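Local coordinates for CELL division control protein 11 (Saccharomyces cerevisiae, PDB 5AR1), which belongs to the septin GTPases, which assemble into cortical filaments forming a collar at the mother-bud neck and take part in cytokinesis, at residues A[168-173]-A[203-208]; A[172-177]-A[231-236]. All coordinates share one frame; numbering follows the deposited sequence.

How the interactions relate
Both interactions use strand 171-175, the outermost strand at one end of the central sheet, along the edge facing away from strand 142-147, and they meet at Ile172 and Pro173. Interaction 1 joins the beginning of the strand to the loop after helix 183-199; interaction 2 joins its later part to the loop after helix 218-228. Their centres lie about 15 Å apart, yet the loops touch where Phe207 CZ meets Phe231 CZ at 3.4 Å. Interaction 2 is nearer the GTP site inferred by similarity: its segments hold Lys177 and Gly235, and the side chain of Ile175 is about 7 Å from that of Ser38. In interaction 1 the side chain of Ile171 is about 10 Å from Gly34.

Interaction 1 of 2, residues A[168-173]-A[203-208]; sequences LVNIIP and PIYNFP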
loop_
_atom_site.group_PDB
_atom_site.type_symbol
_atom_site.label_atom_id
_atom_site.label_comp_id
_atom_site.label_asym_id
_atom_site.label_seq_id
_atom_site.Cartn_x
_atom_site.Cartn_y
_atom_site.Cartn_z
ATOM N N LEU A 168 -10.392 4.972 -4.048
ATOM C CA LEU A 168 -9.603 5.844 -4.920
ATOM C C LEU A 168 -8.158 5.375 -5.145
ATOM O O LEU A 168 -7.651 5.561 -6.245
ATOM C CB LEU A 168 -9.598 7.291 -4.397
ATOM C CG LEU A 168 -10.947 7.918 -4.079
ATOM C CD1 LEU A 168 -10.998 8.380 -2.629
ATOM C CD2 LEU A 168 -11.257 9.053 -5.028
ATOM N N VAL A 169 -7.483 4.821 -4.118
ATOM C CA VAL A 169 -6.082 4.378 -4.216
ATOM C C VAL A 169 -5.937 2.921 -3.790
ATOM O O VAL A 169 -6.731 2.466 -2.972
ATOM C CB VAL A 169 -5.118 5.346 -3.457
ATOM C CG1 VAL A 169 -5.350 5.342 -1.950
ATOM C CG2 VAL A 169 -3.655 5.072 -3.776
ATOM N N ASN A 170 -4.941 2.184 -4.330
ATOM C CA ASN A 170 -4.700 0.775 -3.943
ATOM C C ASN A 170 -4.024 0.729 -2.578
ATOM O O ASN A 170 -2.802 0.894 -2.516
ATOM C CB ASN A 170 -3.804 0.068 -4.971
ATOM C CG ASN A 170 -4.525 -0.449 -6.179
ATOM O OD1 ASN A 170 -5.694 -0.848 -6.112
ATOM N ND2 ASN A 170 -3.795 -0.579 -7.276
ATOM N N ILE A 171 -4.797 0.534 -1.485
ATOM C CA ILE A 171 -4.189 0.529 -0.144
ATOM C C ILE A 171 -3.609 -0.831 0.218
ATOM O O ILE A 171 -4.335 -1.820 0.199
ATOM C CB ILE A 171 -5.149 1.089 0.964
ATOM C CG1 ILE A 171 -5.322 2.626 0.808
ATOM C CG2 ILE A 171 -4.660 0.730 2.393
ATOM C CD1 ILE A 171 -6.481 3.211 1.481
ATOM N N ILE A 172 -2.312 -0.871 0.565
ATOM C CA ILE A 172 -1.663 -2.106 1.029
ATOM C C ILE A 172 -1.191 -1.878 2.511
ATOM O O ILE A 172 -0.398 -0.970 2.765
ATOM C CB ILE A 172 -0.589 -2.717 0.048
ATOM C CG1 ILE A 172 0.710 -1.924 -0.032
ATOM C CG2 ILE A 172 -1.134 -2.926 -1.366
ATOM C CD1 ILE A 172 1.827 -2.656 0.584
ATOM N N PRO A 173 -1.764 -2.583 3.517
ATOM C CA PRO A 173 -1.387 -2.298 4.921
ATOM C C PRO A 173 -0.001 -2.791 5.342
ATOM O O PRO A 173 0.376 -3.920 5.025
ATOM C CB PRO A 173 -2.505 -2.960 5.724
ATOM C CG PRO A 173 -2.954 -4.087 4.874
ATOM C CD PRO A 173 -2.755 -3.680 3.443
ATOM N N PRO A 203 -11.626 -1.853 1.922
ATOM C CA PRO A 203 -11.161 -2.121 0.560
ATOM C C PRO A 203 -9.649 -1.923 0.402
ATOM O O PRO A 203 -9.169 -0.815 0.120
ATOM C CB PRO A 203 -12.033 -1.209 -0.296
ATOM C CG PRO A 203 -12.488 -0.128 0.615
ATOM C CD PRO A 203 -12.281 -0.531 2.027
ATOM N N ILE A 204 -8.907 -3.030 0.605
ATOM C CA ILE A 204 -7.459 -3.152 0.549
ATOM C C ILE A 204 -7.084 -3.836 -0.761
ATOM O O ILE A 204 -7.921 -4.571 -1.284
ATOM C CB ILE A 204 -7.085 -3.952 1.845
ATOM C CG1 ILE A 204 -6.327 -3.049 2.809
ATOM C CG2 ILE A 204 -6.378 -5.356 1.665
ATOM C CD1 ILE A 204 -7.179 -1.921 3.367
ATOM N N TYR A 205 -5.863 -3.590 -1.325
ATOM C CA TYR A 205 -5.423 -4.266 -2.563
ATOM C C TYR A 205 -5.020 -5.627 -2.121
ATOM O O TYR A 205 -4.032 -5.757 -1.393
ATOM C CB TYR A 205 -4.220 -3.572 -3.222
ATOM C CG TYR A 205 -3.785 -4.176 -4.545
ATOM C CD1 TYR A 205 -4.384 -3.794 -5.738
ATOM C CD2 TYR A 205 -2.764 -5.122 -4.605
ATOM C CE1 TYR A 205 -3.978 -4.324 -6.959
ATOM C CE2 TYR A 205 -2.350 -5.667 -5.823
ATOM C CZ TYR A 205 -2.947 -5.246 -7.002
ATOM O OH TYR A 205 -2.567 -5.767 -8.217
ATOM N N ASN A 206 -5.806 -6.640 -2.477
ATOM C CA ASN A 206 -5.493 -7.979 -2.000
ATOM C C ASN A 206 -4.873 -8.893 -3.082
ATOM O O ASN A 206 -5.185 -10.079 -3.164
ATOM C CB ASN A 206 -6.720 -8.590 -1.353
ATOM C CG ASN A 206 -6.397 -9.829 -0.597
ATOM O OD1 ASN A 206 -5.357 -9.922 0.065
ATOM N ND2 ASN A 206 -7.226 -10.841 -0.782
ATOM N N PHE A 207 -3.962 -8.339 -3.887
ATOM C CA PHE A 207 -3.247 -9.058 -4.940
ATOM C C PHE A 207 -4.201 -9.814 -5.916
ATOM O O PHE A 207 -4.080 -11.039 -6.088
ATOM C CB PHE A 207 -2.162 -9.959 -4.317
ATOM C CG PHE A 207 -1.159 -9.124 -3.563
ATOM C CD1 PHE A 207 -0.138 -8.462 -4.235
ATOM C CD2 PHE A 207 -1.299 -8.904 -2.202
ATOM C CE1 PHE A 207 0.746 -7.632 -3.551
ATOM C CE2 PHE A 207 -0.408 -8.079 -1.517
ATOM C CZ PHE A 207 0.615 -7.460 -2.193
ATOM N N PRO A 208 -5.162 -9.075 -6.544
ATOM C CA PRO A 208 -6.074 -9.706 -7.519
ATOM C C PRO A 208 -5.289 -10.237 -8.706
ATOM O O PRO A 208 -4.347 -9.580 -9.150
ATOM C CB PRO A 208 -6.968 -8.545 -7.969
ATOM C CG PRO A 208 -6.803 -7.488 -6.932
ATOM C CD PRO A 208 -5.410 -7.626 -6.456
#
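Asn170 and Tyr205 meet with their flat groups inclined, the amide plane turned 59° from the ring plane. The CB of Tyr205 points toward the strand, and CG stands anti to the backbone N (chi1 -176°). The whole amide of Asn170, CG, OD1 and ND2, lies by the CD1-CE1 side of the ring, with OD1 at the edge, near the ring plane, 3.2 Å from Tyr205 CD1. An asparagine suits this buried place because ND2 can also donate to the carbonyl of His141. An alanine here would probably leave that carbonyl without its donor and open a gap beside the Tyr205 ring. Over one ring face, Pro208 CD of the same loop sits 3.4 Å above the plane of Tyr205, offset toward the rim.

The backbones are joined by Tyr205 N, which donates to Ile171 O at 2.8 Å in a nearly straight bond, 169° at the hydrogen. The same oxygen receives a CA-H...O contact from Ile204. Ile171 and Ile204 cross at about a right angle, with Ile171 CG2 3.8 Å from Ile204 CD1; both side chains also touch Ile162 of helix 156-165. Pro173 lays its ring CD against Ile204 CG1 at 3.7 Å. Ile172 runs side by side with Tyr205, pointing the same way, and its CG2 packs on Tyr205 CB at 3.7 Å. Tyr205 also reaches Asp283 and Leu284 of helix 274-290.

Here a loop is laid on the edge strand of the central sheet in the septin GTPase domain, a P-loop NTPase fold.

Interaction 2 of 2, residues A[172-177]-A[231-236]; sequences IPVISK and FAIIGS
Phe231 and Ile172 are brought together by their torsions. In Phe231, CG stands anti to the carbonyl carbon, beside the backbone N (chi1 -64°). In Ile172, CG1 lies between the backbone N and the carbonyl carbon (chi1 72°), and chi2 of 111° places CD1. That methyl arrives at the edge of the Phe231 ring, near its plane, with Ile172 CD1 3.6 Å from Phe231 CD2 and a little further from CE2. The end methyl of an isoleucine can reach the apolar C-H rim of the ring in this way.

Val174 carries the next part of the contact. Its CG1 packs 3.9 Å from Phe231 CB and also touches Ile233 CG2 at 4.1 Å, so one methyl serves two residues of the loop. Beta-branching suits the extended backbone here, and Val174 CB lies against Phe231 O.

The main chains form a single beta bridge, Val174 with Phe231, their CA atoms 4.5 Å apart. Phe231 uses both of its backbone polar groups. Ile175 N donates to Phe231 O at 2.9 Å, and Phe231 N makes a weak, bent bond to Pro173 O. Because a proline has no N-H, Pro173 takes part through its carbonyl alone. Val174 CA adds a CA-H...O contact to Phe231 O.

The strand leads into the predicted G4 motif at Ser176 and Lys177, and the loop goes on to Gly235. Lys177 and Gly235 bind GTP by similarity, so the bridge probably helps set both segments beside the nucleotide site.

Strand 142-147 flanks strand 171-175 along its other edge, with backbone hydrogen bonds between Val174 and both Tyr145 and Ile147. Ile175 packs on Lys190 and Ile193 of helix 183-199, where Leu186 receives Ala232, while Phe231 and Ile233 both rest on Val239 of strand 239-240.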
loop_
_atom_site.group_PDB
_atom_site.type_symbol
_atom_site.label_atom_id
_atom_site.label_comp_id
_atom_site.label_asym_id
_atom_site.label_seq_id
_atom_site.Cartn_x
_atom_site.Cartn_y
_atom_site.Cartn_z
ATOM N N ILE A 172 -2.312 -0.871 0.565
ATOM C CA ILE A 172 -1.663 -2.106 1.029
ATOM C C ILE A 172 -1.191 -1.878 2.511
ATOM O O ILE A 172 -0.398 -0.970 2.765
ATOM C CB ILE A 172 -0.589 -2.717 0.048
ATOM C CG1 ILE A 172 0.710 -1.924 -0.032
ATOM C CG2 ILE A 172 -1.134 -2.926 -1.366
ATOM C CD1 ILE A 172 1.827 -2.656 0.584
ATOM N N PRO A 173 -1.764 -2.583 3.517
ATOM C CA PRO A 173 -1.387 -2.298 4.921
ATOM C C PRO A 173 -0.001 -2.791 5.342
ATOM O O PRO A 173 0.376 -3.920 5.025
ATOM C CB PRO A 173 -2.505 -2.960 5.724
ATOM C CG PRO A 173 -2.954 -4.087 4.874
ATOM C CD PRO A 173 -2.755 -3.680 3.443
ATOM N N VAL A 174 0.773 -1.915 6.014
ATOM C CA VAL A 174 2.120 -2.225 6.502
ATOM C C VAL A 174 2.189 -1.975 7.992
ATOM O O VAL A 174 1.346 -1.260 8.520
ATOM C CB VAL A 174 3.306 -1.578 5.725
ATOM C CG1 VAL A 174 3.286 -1.947 4.245
ATOM C CG2 VAL A 174 3.344 -0.076 5.895
ATOM N N ILE A 175 3.157 -2.596 8.677
ATOM C CA ILE A 175 3.327 -2.471 10.120
ATOM C C ILE A 175 4.665 -1.822 10.439
ATOM O O ILE A 175 5.720 -2.372 10.122
ATOM C CB ILE A 175 3.107 -3.812 10.877
ATOM C CG1 ILE A 175 1.721 -4.422 10.559
ATOM C CG2 ILE A 175 3.279 -3.626 12.391
ATOM C CD1 ILE A 175 1.558 -5.921 10.933
ATOM N N SER A 176 4.603 -0.644 11.071
ATOM C CA SER A 176 5.758 0.140 11.499
ATOM C C SER A 176 6.372 -0.464 12.768
ATOM O O SER A 176 5.710 -1.253 13.442
ATOM C CB SER A 176 5.326 1.575 11.766
ATOM O OG SER A 176 4.198 1.590 12.623
ATOM N N LYS A 177 7.643 -0.100 13.083
ATOM C CA LYS A 177 8.406 -0.554 14.260
ATOM C C LYS A 177 8.342 -2.090 14.479
ATOM O O LYS A 177 8.221 -2.556 15.617
ATOM C CB LYS A 177 7.967 0.225 15.517
ATOM C CG LYS A 177 9.038 1.136 16.101
ATOM C CD LYS A 177 8.536 1.801 17.385
ATOM C CE LYS A 177 9.555 2.710 18.023
ATOM N NZ LYS A 177 8.985 3.430 19.190
ATOM N N PHE A 231 2.177 -6.288 5.530
ATOM C CA PHE A 231 3.627 -6.364 5.389
ATOM C C PHE A 231 4.418 -5.741 6.538
ATOM O O PHE A 231 4.261 -4.564 6.809
ATOM C CB PHE A 231 4.079 -5.769 4.046
ATOM C CG PHE A 231 3.594 -6.485 2.805
ATOM C CD1 PHE A 231 3.521 -7.877 2.764
ATOM C CD2 PHE A 231 3.292 -5.772 1.644
ATOM C CE1 PHE A 231 3.097 -8.534 1.609
ATOM C CE2 PHE A 231 2.866 -6.432 0.487
ATOM C CZ PHE A 231 2.768 -7.807 0.480
ATOM N N ALA A 232 5.245 -6.535 7.224
ATOM C CA ALA A 232 6.132 -6.023 8.269
ATOM C C ALA A 232 7.469 -5.929 7.544
ATOM O O ALA A 232 8.290 -6.850 7.602
ATOM C CB ALA A 232 6.202 -7.000 9.431
ATOM N N ILE A 233 7.610 -4.859 6.750
ATOM C CA ILE A 233 8.716 -4.586 5.830
ATOM C C ILE A 233 9.846 -3.782 6.525
ATOM O O ILE A 233 9.685 -2.597 6.776
ATOM C CB ILE A 233 8.122 -3.950 4.519
ATOM C CG1 ILE A 233 9.184 -3.646 3.462
ATOM C CG2 ILE A 233 7.241 -2.731 4.759
ATOM C CD1 ILE A 233 8.661 -3.900 1.981
ATOM N N ILE A 234 10.972 -4.458 6.865
ATOM C CA ILE A 234 12.124 -3.890 7.604
ATOM C C ILE A 234 13.504 -4.401 7.123
ATOM O O ILE A 234 13.573 -5.479 6.545
ATOM C CB ILE A 234 11.962 -4.101 9.149
ATOM C CG1 ILE A 234 11.319 -5.468 9.512
ATOM C CG2 ILE A 234 11.198 -2.938 9.802
ATOM C CD1 ILE A 234 12.220 -6.719 9.434
ATOM N N GLY A 235 14.577 -3.655 7.423
ATOM C CA GLY A 235 15.951 -3.984 7.036
ATOM C C GLY A 235 16.216 -3.580 5.599
ATOM O O GLY A 235 15.784 -2.498 5.192
ATOM N N SER A 236 16.903 -4.445 4.797
ATOM C CA SER A 236 17.131 -4.189 3.356
ATOM C C SER A 236 15.786 -4.511 2.667
ATOM O O SER A 236 15.603 -5.624 2.157
ATOM C CB SER A 236 18.262 -5.067 2.812
ATOM O OG SER A 236 18.338 -5.019 1.394
#